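Local coordinates for protein monopolin complex subunit CSM1 (Candida glabrata, PDB 6MJC) that serves as a subunit of the monopolin complex and binds a peptide of the kinetochore protein Dsn1, consistent with recruiting monopolin to kinetochores, at residues Asn102-Tyr105 and Ile106-Lys110. Sequence-based numbering, arbitrary orientation.
Sequences NQFY and IKMSK
The Phe104 ring meets the methyl end of Met108 one helical turn on, with CZ of Phe104 3.9 Å from CE of Met108. CE approaches the ring obliquely, near CE1 and CZ. The two side chains run side by side in the same direction. CG of Met108 stands anti to its backbone N (chi1 179°), and bends at chi2 and chi3 bring CE beside the Phe104 ring. Around the same ring, Tyr46 packs edge-to-face, and Tyr67, Phe96 and an aromatic side chain of the bound peptide also touch it. The Tyr105 ring has the backbone N of Ile106 at a slant beside it and touches Leu16. The Asn102 amide is in van der Waals contact with the Ile106 methyl: OD1 of Asn102 lies 3.6 Å from CD1 of Ile106. CG1 of Ile106 also sits 3.3 Å from the backbone O of Asn102.

Four i to i+4 backbone hydrogen bonds fix this spacing: Ile106 N to Asn102 O, Lys107 N to Gln103 O, Met108 N to Phe104 O and Ser109 N to Tyr105 O.

The polar ends of Gln103 and Tyr105 have partners outside the helix. Gln103 OE1 accepts a hydrogen bond from the backbone of the bound peptide, and Tyr105 OH bonds Cys17 O. Gln103 and Phe104 thus form part of the surface that meets the peptide, consistent with a role in holding Dsn1. All of this lies on the C-terminal helix 101-113. Its buried side, with Phe104 and Met108, packs toward the antiparallel sheet, where Met108 touches Gln37 of strand 30-37 and Met44 of strand 44-52.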
loop_
_atom_site.group_PDB
_atom_site.type_symbol
_atom_site.label_atom_id
_atom_site.label_comp_id
_atom_site.label_asym_id
_atom_site.label_seq_id
_atom_site.Cartn_x
_atom_site.Cartn_y
_atom_site.Cartn_z
ATOM N N ASN A 102 -8.845 -0.556 -6.682
ATOM C CA ASN A 102 -9.537 -1.841 -6.785
ATOM C C ASN A 102 -8.687 -2.858 -7.551
ATOM O O ASN A 102 -8.499 -3.996 -7.099
ATOM C CB ASN A 102 -10.893 -1.651 -7.451
ATOM C CG ASN A 102 -11.721 -2.927 -7.458
ATOM O OD1 ASN A 102 -12.207 -3.364 -8.503
ATOM N ND2 ASN A 102 -11.856 -3.557 -6.297
ATOM N N GLN A 103 -8.144 -2.460 -8.714
ATOM C CA GLN A 103 -7.271 -3.364 -9.462
ATOM C C GLN A 103 -6.089 -3.812 -8.604
ATOM O O GLN A 103 -5.666 -4.970 -8.665
ATOM C CB GLN A 103 -6.773 -2.688 -10.746
ATOM C CG GLN A 103 -7.837 -2.314 -11.767
ATOM C CD GLN A 103 -7.248 -1.556 -12.945
ATOM O OE1 GLN A 103 -6.188 -1.912 -13.466
ATOM N NE2 GLN A 103 -7.921 -0.496 -13.356
ATOM N N PHE A 104 -5.516 -2.891 -7.832
ATOM C CA PHE A 104 -4.378 -3.209 -6.974
ATOM C C PHE A 104 -4.759 -4.249 -5.932
ATOM O O PHE A 104 -4.069 -5.253 -5.759
ATOM C CB PHE A 104 -3.891 -1.964 -6.253
ATOM C CG PHE A 104 -3.036 -2.280 -5.042
ATOM C CD1 PHE A 104 -1.701 -2.545 -5.181
ATOM C CD2 PHE A 104 -3.587 -2.362 -3.772
ATOM C CE1 PHE A 104 -0.921 -2.853 -4.080
ATOM C CE2 PHE A 104 -2.814 -2.672 -2.670
ATOM C CZ PHE A 104 -1.480 -2.946 -2.824
ATOM N N TYR A 105 -5.906 -4.053 -5.270
ATOM C CA TYR A 105 -6.316 -4.970 -4.214
ATOM C C TYR A 105 -6.603 -6.353 -4.785
ATOM O O TYR A 105 -6.232 -7.368 -4.195
ATOM C CB TYR A 105 -7.544 -4.417 -3.481
ATOM C CG TYR A 105 -8.246 -5.446 -2.615
ATOM C CD1 TYR A 105 -7.755 -5.788 -1.346
ATOM C CD2 TYR A 105 -9.373 -6.066 -3.062
ATOM C CE1 TYR A 105 -8.427 -6.743 -0.570
ATOM C CE2 TYR A 105 -10.070 -7.014 -2.286
ATOM C CZ TYR A 105 -9.572 -7.343 -1.046
ATOM O OH TYR A 105 -10.277 -8.281 -0.329
ATOM N N ILE A 106 -7.246 -6.410 -5.943
ATOM C CA ILE A 106 -7.535 -7.692 -6.580
ATOM C C ILE A 106 -6.251 -8.407 -6.976
ATOM O O ILE A 106 -6.119 -9.617 -6.765
ATOM C CB ILE A 106 -8.427 -7.487 -7.803
ATOM C CG1 ILE A 106 -9.804 -6.972 -7.385
ATOM C CG2 ILE A 106 -8.583 -8.815 -8.575
ATOM C CD1 ILE A 106 -10.707 -6.585 -8.522
ATOM N N LYS A 107 -5.321 -7.693 -7.616
ATOM C CA LYS A 107 -4.030 -8.274 -8.009
ATOM C C LYS A 107 -3.288 -8.821 -6.801
ATOM O O LYS A 107 -2.776 -9.956 -6.814
ATOM C CB LYS A 107 -3.182 -7.210 -8.707
ATOM C CG LYS A 107 -1.747 -7.611 -9.096
ATOM C CD LYS A 107 -1.732 -8.776 -10.047
ATOM C CE LYS A 107 -2.039 -8.354 -11.460
ATOM N NZ LYS A 107 -1.744 -9.483 -12.395
ATOM N N MET A 108 -3.232 -8.034 -5.728
ATOM C CA MET A 108 -2.534 -8.503 -4.528
ATOM C C MET A 108 -3.221 -9.733 -3.957
ATOM O O MET A 108 -2.562 -10.710 -3.586
ATOM C CB MET A 108 -2.459 -7.403 -3.470
ATOM C CG MET A 108 -1.763 -7.829 -2.183
ATOM S SD MET A 108 -0.001 -8.006 -2.327
ATOM C CE MET A 108 0.445 -6.273 -2.395
ATOM N N SER A 109 -4.554 -9.715 -3.892
ATOM C CA SER A 109 -5.266 -10.803 -3.262
ATOM C C SER A 109 -5.103 -12.079 -4.072
ATOM O O SER A 109 -4.857 -13.152 -3.514
ATOM C CB SER A 109 -6.737 -10.418 -3.100
ATOM O OG SER A 109 -7.390 -11.395 -2.309
ATOM N N LYS A 110 -5.169 -11.973 -5.394
ATOM C CA LYS A 110 -5.047 -13.163 -6.219
ATOM C C LYS A 110 -3.622 -13.689 -6.203
ATOM O O LYS A 110 -3.409 -14.905 -6.203
ATOM C CB LYS A 110 -5.467 -12.860 -7.647
ATOM C CG LYS A 110 -6.986 -12.715 -7.836
ATOM C CD LYS A 110 -7.351 -12.530 -9.309
ATOM C CE LYS A 110 -8.874 -12.441 -9.494
ATOM N NZ LYS A 110 -9.268 -12.079 -10.889
#